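Local atomic coordinates of hypothetical protein Atu2648 (Agrobacterium tumefaciens str. C58, PDB entry 1ZCE), a protein that is of unknown function but consists largely of an EVE domain, related to the PUA and ASCH domains, and so may bind modified nucleic acid bases. Residues Ala2-Trp14 / Ser117-Tyr130. Numbering follows the deposited sequence.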
ATOM      1  N   ALA A   2     -15.938  -1.664  -2.208  1.00 14.42           N
ATOM      2  CA  ALA A   2     -14.551  -1.823  -2.724  1.00 12.19           C
ATOM      3  C   ALA A   2     -13.550  -1.668  -1.587  1.00 10.75           C
ATOM      4  O   ALA A   2     -13.748  -0.858  -0.682  1.00 11.21           O
ATOM      5  CB  ALA A   2     -14.278  -0.789  -3.807  1.00 13.55           C
ATOM      6  N   ASN A   3     -12.475  -2.449  -1.643  1.00  8.51           N
ATOM      7  CA  ASN A   3     -11.445  -2.404  -0.610  1.00  6.40           C
ATOM      8  C   ASN A   3     -10.188  -1.670  -1.056  1.00  6.01           C
ATOM      9  O   ASN A   3      -9.726  -1.830  -2.186  1.00  5.46           O
ATOM     10  CB  ASN A   3     -11.084  -3.824  -0.167  1.00  7.49           C
ATOM     11  CG  ASN A   3     -12.273  -4.575   0.399  1.00  7.36           C
ATOM     12  OD1 ASN A   3     -13.037  -4.033   1.191  1.00  9.64           O
ATOM     13  ND2 ASN A   3     -12.428  -5.830  -0.000  1.00  8.18           N
ATOM     14  N   TYR A   4      -9.649  -0.865  -0.144  1.00  4.66           N
ATOM     15  CA  TYR A   4      -8.441  -0.079  -0.381  1.00  4.49           C
ATOM     16  C   TYR A   4      -7.388  -0.453   0.651  1.00  3.52           C
ATOM     17  O   TYR A   4      -7.719  -0.885   1.755  1.00  4.02           O
ATOM     18  CB  TYR A   4      -8.775   1.412  -0.321  1.00  4.89           C
ATOM     19  CG  TYR A   4      -9.674   1.822  -1.461  1.00  4.75           C
ATOM     20  CD1 TYR A   4      -9.137   2.194  -2.689  1.00  4.43           C
ATOM     21  CD2 TYR A   4     -11.064   1.743  -1.346  1.00  5.61           C
ATOM     22  CE1 TYR A   4      -9.953   2.472  -3.777  1.00  5.90           C
ATOM     23  CE2 TYR A   4     -11.893   2.021  -2.436  1.00  6.65           C
ATOM     24  CZ  TYR A   4     -11.326   2.380  -3.645  1.00  5.73           C
ATOM     25  OH  TYR A   4     -12.121   2.632  -4.740  1.00  8.48           O
ATOM     26  N   TRP A   5      -6.121  -0.273   0.290  1.00  4.15           N
ATOM     27  CA  TRP A   5      -5.027  -0.686   1.155  1.00  4.16           C
ATOM     28  C   TRP A   5      -3.854   0.283   1.193  1.00  3.57           C
ATOM     29  O   TRP A   5      -3.832   1.283   0.476  1.00  3.05           O
ATOM     30  CB  TRP A   5      -4.523  -2.048   0.668  1.00  4.20           C
ATOM     31  CG  TRP A   5      -5.629  -3.015   0.369  1.00  3.84           C
ATOM     32  CD1 TRP A   5      -6.254  -3.225  -0.833  1.00  4.47           C
ATOM     33  CD2 TRP A   5      -6.264  -3.879   1.305  1.00  3.43           C
ATOM     34  NE1 TRP A   5      -7.243  -4.173  -0.694  1.00  4.86           N
ATOM     35  CE2 TRP A   5      -7.271  -4.592   0.615  1.00  4.80           C
ATOM     36  CE3 TRP A   5      -6.083  -4.123   2.672  1.00  4.63           C
ATOM     37  CZ2 TRP A   5      -8.094  -5.536   1.245  1.00  4.46           C
ATOM     38  CZ3 TRP A   5      -6.894  -5.055   3.301  1.00  4.42           C
ATOM     39  CH2 TRP A   5      -7.889  -5.752   2.589  1.00  4.69           C
ATOM     40  N   LEU A   6      -2.884  -0.023   2.049  1.00  2.98           N
ATOM     41  CA  LEU A   6      -1.661   0.769   2.154  1.00  3.11           C
ATOM     42  C   LEU A   6      -0.494  -0.187   2.379  1.00  3.38           C
ATOM     43  O   LEU A   6      -0.587  -1.120   3.178  1.00  3.52           O
ATOM     44  CB  LEU A   6      -1.738   1.804   3.289  1.00  4.19           C
ATOM     45  CG  LEU A   6      -0.490   2.687   3.474  1.00  3.63           C
ATOM     46  CD1 LEU A   6      -0.887   4.088   3.941  1.00  4.59           C
ATOM     47  CD2 LEU A   6       0.468   2.036   4.462  1.00  4.81           C
ATOM     48  N   TYR A   7       0.592   0.049   1.648  1.00  3.24           N
ATOM     49  CA  TYR A   7       1.794  -0.773   1.730  1.00  4.06           C
ATOM     50  C   TYR A   7       2.966   0.095   2.156  1.00  4.66           C
ATOM     51  O   TYR A   7       3.269   1.099   1.507  1.00  5.56           O
ATOM     52  CB  TYR A   7       2.129  -1.397   0.366  1.00  5.01           C
ATOM     53  CG  TYR A   7       0.960  -2.035  -0.342  1.00  5.27           C
ATOM     54  CD1 TYR A   7      -0.001  -1.252  -0.976  1.00  5.43           C
ATOM     55  CD2 TYR A   7       0.796  -3.418  -0.355  1.00  6.08           C
ATOM     56  CE1 TYR A   7      -1.104  -1.825  -1.599  1.00  7.31           C
ATOM     57  CE2 TYR A   7      -0.309  -4.002  -0.977  1.00  7.18           C
ATOM     58  CZ  TYR A   7      -1.254  -3.198  -1.593  1.00  7.60           C
ATOM     59  OH  TYR A   7      -2.372  -3.752  -2.178  1.00  8.70           O
ATOM     60  N   LYS A   8       3.614  -0.278   3.252  1.00  4.82           N
ATOM     61  CA  LYS A   8       4.778   0.462   3.716  1.00  5.72           C
ATOM     62  C   LYS A   8       6.016  -0.105   3.024  1.00  6.09           C
ATOM     63  O   LYS A   8       6.173  -1.324   2.906  1.00  7.28           O
ATOM     64  CB  LYS A   8       4.945   0.324   5.230  1.00  6.25           C
ATOM     65  CG  LYS A   8       3.847   0.963   6.058  1.00  7.89           C
ATOM     66  CD  LYS A   8       4.242   0.986   7.529  1.00 11.05           C
ATOM     67  CE  LYS A   8       3.243   1.759   8.370  1.00 11.88           C
ATOM     68  NZ  LYS A   8       3.677   1.847   9.797  1.00 14.42           N
ATOM     69  N   SER A   9       6.895   0.777   2.564  1.00  5.36           N
ATOM     70  CA  SER A   9       8.121   0.350   1.902  1.00  7.04           C
ATOM     71  C   SER A   9       9.221   1.343   2.266  1.00  6.69           C
ATOM     72  O   SER A   9       9.030   2.552   2.149  1.00  6.37           O
ATOM     73  CB  SER A   9       7.915   0.319   0.386  1.00  7.19           C
ATOM     74  OG  SER A   9       8.994  -0.322  -0.279  1.00  8.51           O
ATOM     75  N   GLU A  10      10.360   0.840   2.730  1.00  6.64           N
ATOM     76  CA  GLU A  10      11.474   1.711   3.090  1.00  6.82           C
ATOM     77  C   GLU A  10      12.197   2.056   1.800  1.00  7.06           C
ATOM     78  O   GLU A  10      12.722   1.174   1.128  1.00  7.68           O
ATOM     79  CB  GLU A  10      12.412   0.994   4.057  1.00  9.65           C
ATOM     80  CG  GLU A  10      11.730   0.588   5.344  1.00 12.36           C
ATOM     81  CD  GLU A  10      12.671  -0.069   6.328  1.00 15.11           C
ATOM     82  OE1 GLU A  10      12.203  -0.442   7.424  1.00 17.85           O
ATOM     83  OE2 GLU A  10      13.870  -0.213   6.010  1.00 17.07           O
ATOM     84  N   PRO A  11      12.249   3.350   1.445  1.00  7.15           N
ATOM     85  CA  PRO A  11      12.911   3.773   0.205  1.00  9.16           C
ATOM     86  C   PRO A  11      14.347   3.310  -0.010  1.00 10.30           C
ATOM     87  O   PRO A  11      14.779   3.144  -1.149  1.00 11.43           O
ATOM     88  CB  PRO A  11      12.762   5.293   0.230  1.00 10.04           C
ATOM     89  CG  PRO A  11      12.707   5.614   1.687  1.00  8.50           C
ATOM     90  CD  PRO A  11      11.839   4.516   2.248  1.00  6.99           C
ATOM     91  N   PHE A  12      15.079   3.092   1.078  1.00 11.33           N
ATOM     92  CA  PHE A  12      16.459   2.633   0.986  1.00 14.27           C
ATOM     93  C   PHE A  12      16.486   1.215   0.411  1.00 14.20           C
ATOM     94  O   PHE A  12      17.422   0.831  -0.294  1.00 15.61           O
ATOM     95  CB  PHE A  12      17.102   2.666   2.377  1.00 16.53           C
ATOM     96  CG  PHE A  12      18.573   2.368   2.376  1.00 20.57           C
ATOM     97  CD1 PHE A  12      19.035   1.058   2.313  1.00 21.30           C
ATOM     98  CD2 PHE A  12      19.500   3.404   2.429  1.00 21.97           C
ATOM     99  CE1 PHE A  12      20.401   0.784   2.306  1.00 22.80           C
ATOM    100  CE2 PHE A  12      20.867   3.141   2.421  1.00 22.97           C
ATOM    101  CZ  PHE A  12      21.317   1.829   2.358  1.00 23.65           C
ATOM    102  N   LYS A  13      15.439   0.449   0.703  1.00 13.15           N
ATOM    103  CA  LYS A  13      15.330  -0.926   0.229  1.00 12.94           C
ATOM    104  C   LYS A  13      14.539  -1.024  -1.069  1.00 11.67           C
ATOM    105  O   LYS A  13      14.997  -1.619  -2.044  1.00 12.51           O
ATOM    106  CB  LYS A  13      14.661  -1.795   1.296  1.00 13.90           C
ATOM    107  CG  LYS A  13      15.513  -2.032   2.532  1.00 16.47           C
ATOM    108  CD  LYS A  13      14.766  -2.852   3.572  1.00 18.76           C
ATOM    109  CE  LYS A  13      15.702  -3.306   4.683  1.00 20.88           C
ATOM    110  NZ  LYS A  13      16.433  -2.166   5.295  1.00 23.59           N
ATOM    111  N   TRP A  14      13.343  -0.449  -1.070  1.00  9.32           N
ATOM    112  CA  TRP A  14      12.480  -0.483  -2.241  1.00  8.57           C
ATOM    113  C   TRP A  14      11.711   0.829  -2.333  1.00  8.58           C
ATOM    114  O   TRP A  14      10.741   1.052  -1.604  1.00  8.46           O
ATOM    115  CB  TRP A  14      11.517  -1.665  -2.139  1.00  7.29           C
ATOM    116  CG  TRP A  14      10.739  -1.884  -3.391  1.00  6.48           C
ATOM    117  CD1 TRP A  14       9.410  -1.647  -3.586  1.00  7.26           C
ATOM    118  CD2 TRP A  14      11.251  -2.361  -4.643  1.00  6.93           C
ATOM    119  NE1 TRP A  14       9.060  -1.945  -4.879  1.00  6.22           N
ATOM    120  CE2 TRP A  14      10.171  -2.387  -5.551  1.00  7.02           C
ATOM    121  CE3 TRP A  14      12.517  -2.768  -5.084  1.00  8.79           C
ATOM    122  CZ2 TRP A  14      10.320  -2.806  -6.882  1.00  6.70           C
ATOM    123  CZ3 TRP A  14      12.666  -3.185  -6.403  1.00  8.25           C
ATOM    124  CH2 TRP A  14      11.572  -3.200  -7.286  1.00  8.46           C
ATOM    125  N   SER A 117      -1.858   1.884  13.959  1.00 15.98           N
ATOM    126  CA  SER A 117      -1.027   0.684  14.020  1.00 18.85           C
ATOM    127  C   SER A 117       0.450   1.051  13.924  1.00 20.70           C
ATOM    128  O   SER A 117       0.849   1.825  13.057  1.00 22.38           O
ATOM    129  CB  SER A 117      -1.399  -0.265  12.881  1.00 19.06           C
ATOM    130  OG  SER A 117      -2.760  -0.651  12.970  1.00 22.30           O
HETATM  131  N   MSE A 118       1.262   0.493  14.813  1.00 23.50           N
HETATM  132  CA  MSE A 118       2.690   0.783  14.816  1.00 25.84           C
HETATM  133  C   MSE A 118       3.552  -0.312  14.192  1.00 24.60           C
HETATM  134  O   MSE A 118       4.733  -0.094  13.922  1.00 26.05           O
HETATM  135  CB  MSE A 118       3.172   1.031  16.250  1.00 29.78           C
HETATM  136  CG  MSE A 118       2.578   2.261  16.922  1.00 33.98           C
HETATM  137 SE   MSE A 118       3.004   3.904  15.992  1.00 41.66          SE
HETATM  138  CE  MSE A 118       1.283   4.243  15.195  1.00 35.80           C
ATOM    139  N   ARG A 119       2.967  -1.483  13.954  1.00 21.79           N
ATOM    140  CA  ARG A 119       3.725  -2.602  13.399  1.00 19.36           C
ATOM    141  C   ARG A 119       3.128  -3.293  12.177  1.00 16.78           C
ATOM    142  O   ARG A 119       3.613  -4.345  11.761  1.00 17.85           O
ATOM    143  CB  ARG A 119       3.948  -3.649  14.489  1.00 20.07           C
ATOM    144  CG  ARG A 119       4.835  -3.187  15.627  1.00 21.82           C
ATOM    145  CD  ARG A 119       4.886  -4.217  16.745  1.00 22.43           C
ATOM    146  NE  ARG A 119       4.926  -5.584  16.229  1.00 23.85           N
ATOM    147  CZ  ARG A 119       3.868  -6.387  16.166  1.00 24.99           C
ATOM    148  NH1 ARG A 119       3.990  -7.615  15.677  1.00 26.12           N
ATOM    149  NH2 ARG A 119       2.689  -5.966  16.604  1.00 25.54           N
ATOM    150  N   LEU A 120       2.087  -2.712  11.599  1.00 13.05           N
ATOM    151  CA  LEU A 120       1.448  -3.311  10.436  1.00  9.54           C
ATOM    152  C   LEU A 120       2.010  -2.717   9.145  1.00  8.18           C
ATOM    153  O   LEU A 120       1.835  -1.527   8.882  1.00  8.20           O
ATOM    154  CB  LEU A 120      -0.055  -3.079  10.516  1.00 10.91           C
ATOM    155  CG  LEU A 120      -0.869  -3.905   9.528  1.00 10.46           C
ATOM    156  CD1 LEU A 120      -0.693  -5.389   9.832  1.00 11.10           C
ATOM    157  CD2 LEU A 120      -2.332  -3.513   9.630  1.00 12.81           C
ATOM    158  N   SER A 121       2.667  -3.547   8.333  1.00  6.55           N
ATOM    159  CA  SER A 121       3.281  -3.081   7.086  1.00  6.71           C
ATOM    160  C   SER A 121       2.335  -3.052   5.890  1.00  5.13           C
ATOM    161  O   SER A 121       2.615  -2.385   4.892  1.00  5.63           O
ATOM    162  CB  SER A 121       4.506  -3.938   6.744  1.00  9.51           C
ATOM    163  OG  SER A 121       4.123  -5.238   6.333  1.00 12.11           O
ATOM    164  N   VAL A 122       1.235  -3.794   5.980  1.00  3.95           N
ATOM    165  CA  VAL A 122       0.223  -3.837   4.922  1.00  4.36           C
ATOM    166  C   VAL A 122      -1.076  -3.614   5.682  1.00  4.03           C
ATOM    167  O   VAL A 122      -1.458  -4.420   6.541  1.00  5.04           O
ATOM    168  CB  VAL A 122       0.218  -5.192   4.204  1.00  3.15           C
ATOM    169  CG1 VAL A 122      -0.808  -5.171   3.081  1.00  4.97           C
ATOM    170  CG2 VAL A 122       1.599  -5.489   3.655  1.00  5.14           C
ATOM    171  N   GLN A 123      -1.753  -2.519   5.354  1.00  4.15           N
ATOM    172  CA  GLN A 123      -2.940  -2.114   6.091  1.00  4.43           C
ATOM    173  C   GLN A 123      -4.197  -1.813   5.298  1.00  4.92           C
ATOM    174  O   GLN A 123      -4.152  -1.554   4.097  1.00  4.67           O
ATOM    175  CB  GLN A 123      -2.613  -0.839   6.885  1.00  7.33           C
ATOM    176  CG  GLN A 123      -1.264  -0.834   7.588  1.00  7.48           C
ATOM    177  CD  GLN A 123      -0.873   0.538   8.118  1.00  6.41           C
ATOM    178  OE1 GLN A 123       0.030   0.652   8.945  1.00  8.78           O
ATOM    179  NE2 GLN A 123      -1.540   1.585   7.635  1.00  4.95           N
ATOM    180  N   PRO A 124      -5.351  -1.854   5.976  1.00  5.78           N
ATOM    181  CA  PRO A 124      -6.596  -1.543   5.280  1.00  5.18           C
ATOM    182  C   PRO A 124      -6.707  -0.013   5.300  1.00  5.02           C
ATOM    183  O   PRO A 124      -6.085   0.664   6.128  1.00  5.73           O
ATOM    184  CB  PRO A 124      -7.660  -2.205   6.152  1.00  6.25           C
ATOM    185  CG  PRO A 124      -7.082  -2.090   7.516  1.00  8.47           C
ATOM    186  CD  PRO A 124      -5.614  -2.416   7.313  1.00  5.65           C
ATOM    187  N   VAL A 125      -7.486   0.516   4.368  1.00  4.62           N
ATOM    188  CA  VAL A 125      -7.735   1.947   4.262  1.00  4.25           C
ATOM    189  C   VAL A 125      -9.212   2.032   3.914  1.00  3.99           C
ATOM    190  O   VAL A 125      -9.648   1.399   2.956  1.00  5.07           O
ATOM    191  CB  VAL A 125      -6.904   2.594   3.116  1.00  4.70           C
ATOM    192  CG1 VAL A 125      -7.287   4.061   2.957  1.00  5.06           C
ATOM    193  CG2 VAL A 125      -5.410   2.477   3.401  1.00  4.56           C
ATOM    194  N   THR A 126      -9.999   2.773   4.687  1.00  3.93           N
ATOM    195  CA  THR A 126     -11.417   2.880   4.364  1.00  5.58           C
ATOM    196  C   THR A 126     -11.554   3.696   3.083  1.00  5.26           C
ATOM    197  O   THR A 126     -10.639   4.433   2.706  1.00  5.49           O
ATOM    198  CB  THR A 126     -12.219   3.587   5.472  1.00  5.95           C
ATOM    199  OG1 THR A 126     -11.866   4.974   5.508  1.00  6.64           O
ATOM    200  CG2 THR A 126     -11.944   2.946   6.822  1.00  7.78           C
ATOM    201  N   GLU A 127     -12.689   3.563   2.407  1.00  5.84           N
ATOM    202  CA  GLU A 127     -12.907   4.307   1.174  1.00  6.90           C
ATOM    203  C   GLU A 127     -12.794   5.808   1.434  1.00  6.48           C
ATOM    204  O   GLU A 127     -12.189   6.535   0.650  1.00  6.25           O
ATOM    205  CB  GLU A 127     -14.283   3.976   0.586  1.00  8.55           C
ATOM    206  CG  GLU A 127     -14.527   4.571  -0.795  1.00 12.57           C
ATOM    207  CD  GLU A 127     -15.860   4.150  -1.392  1.00 17.64           C
ATOM    208  OE1 GLU A 127     -16.151   4.548  -2.541  1.00 22.15           O
ATOM    209  OE2 GLU A 127     -16.618   3.424  -0.712  1.00 22.02           O
ATOM    210  N   GLU A 128     -13.379   6.269   2.535  1.00  6.28           N
ATOM    211  CA  GLU A 128     -13.325   7.685   2.878  1.00  6.30           C
ATOM    212  C   GLU A 128     -11.899   8.138   3.166  1.00  5.79           C
ATOM    213  O   GLU A 128     -11.510   9.246   2.795  1.00  5.66           O
ATOM    214  CB  GLU A 128     -14.236   7.978   4.075  1.00  7.33           C
ATOM    215  CG  GLU A 128     -15.692   8.178   3.676  1.00  9.36           C
ATOM    216  CD  GLU A 128     -15.905   9.513   2.977  1.00 11.34           C
ATOM    217  OE1 GLU A 128     -16.147  10.525   3.670  1.00 13.36           O
ATOM    218  OE2 GLU A 128     -15.804   9.557   1.735  1.00 11.47           O
ATOM    219  N   GLU A 129     -11.118   7.289   3.826  1.00  5.29           N
ATOM    220  CA  GLU A 129      -9.729   7.632   4.123  1.00  4.76           C
ATOM    221  C   GLU A 129      -8.950   7.724   2.814  1.00  4.06           C
ATOM    222  O   GLU A 129      -8.138   8.631   2.618  1.00  5.01           O
ATOM    223  CB  GLU A 129      -9.098   6.578   5.040  1.00  5.11           C
ATOM    224  CG  GLU A 129      -9.546   6.695   6.491  1.00  5.92           C
ATOM    225  CD  GLU A 129      -9.285   5.440   7.306  1.00  6.52           C
ATOM    226  OE1 GLU A 129      -9.623   5.442   8.510  1.00  8.36           O
ATOM    227  OE2 GLU A 129      -8.757   4.451   6.752  1.00  5.92           O
ATOM    228  N   TYR A 130      -9.210   6.784   1.912  1.00  3.38           N
ATOM    229  CA  TYR A 130      -8.539   6.765   0.623  1.00  3.79           C
ATOM    230  C   TYR A 130      -8.857   8.027  -0.179  1.00  3.79           C
ATOM    231  O   TYR A 130      -7.960   8.679  -0.713  1.00  4.59           O
ATOM    232  CB  TYR A 130      -8.953   5.514  -0.160  1.00  4.85           C
ATOM    233  CG  TYR A 130      -8.399   5.434  -1.567  1.00  5.28           C
ATOM    234  CD1 TYR A 130      -9.187   5.782  -2.670  1.00  5.38           C
ATOM    235  CD2 TYR A 130      -7.099   4.980  -1.803  1.00  4.48           C
ATOM    236  CE1 TYR A 130      -8.701   5.668  -3.968  1.00  5.21           C
ATOM    237  CE2 TYR A 130      -6.602   4.868  -3.102  1.00  5.81           C
ATOM    238  CZ  TYR A 130      -7.410   5.213  -4.174  1.00  5.79           C
ATOM    239  OH  TYR A 130      -6.928   5.090  -5.456  1.00  6.13           O
TER
HETATM  240  O   HOH W   1     -11.218  -0.638   2.290  1.00  9.86           O
HETATM  241  O   HOH W   2     -14.793   2.676  -4.411  1.00 17.49           O
HETATM  242  O   HOH W   3       4.740  -3.588   3.331  1.00  9.10           O
HETATM  243  O   HOH W   4       1.340   2.738  10.759  1.00 10.48           O
HETATM  244  O   HOH W   5       4.602  -0.540  10.735  1.00 30.10           O
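The rings of Y4 and Y130 stack face to face, their planes 25° apart and their centroids separated by 4.2 Å. CD1 of Y4 sits over the centre of the Y130 ring. Y130 reaches it from the first turn of helix 127-136 with CG anti to the backbone N (chi1 176°). Both hydroxyls are held elsewhere, Y4 OH by S145 N and Y130 OH by P143 O, and water 2 also joins Y4 OH to OE1 of E127. Farther along the same face of the strand pair, CG2 of V125 packs 3.7 Å from CB of L6. The two strands pair antiparallel: Q123 N donates to L6 O (2.8 Å) in the carbonyl plane and L6 N returns a more bent bond to Q123 O, while K8 N meets S121 O almost straight on (172° at the hydrogen). The extended K8 chain runs past L120 O to two waters, each 2.7 Å from its NZ. A capping box between T126 and E129 starts the helix that carries Y130. Strand 122-125 forms an edge of the mixed sheet, with 4-9 lying between it and 49-54, in the PUA-like fold of the EVE domain.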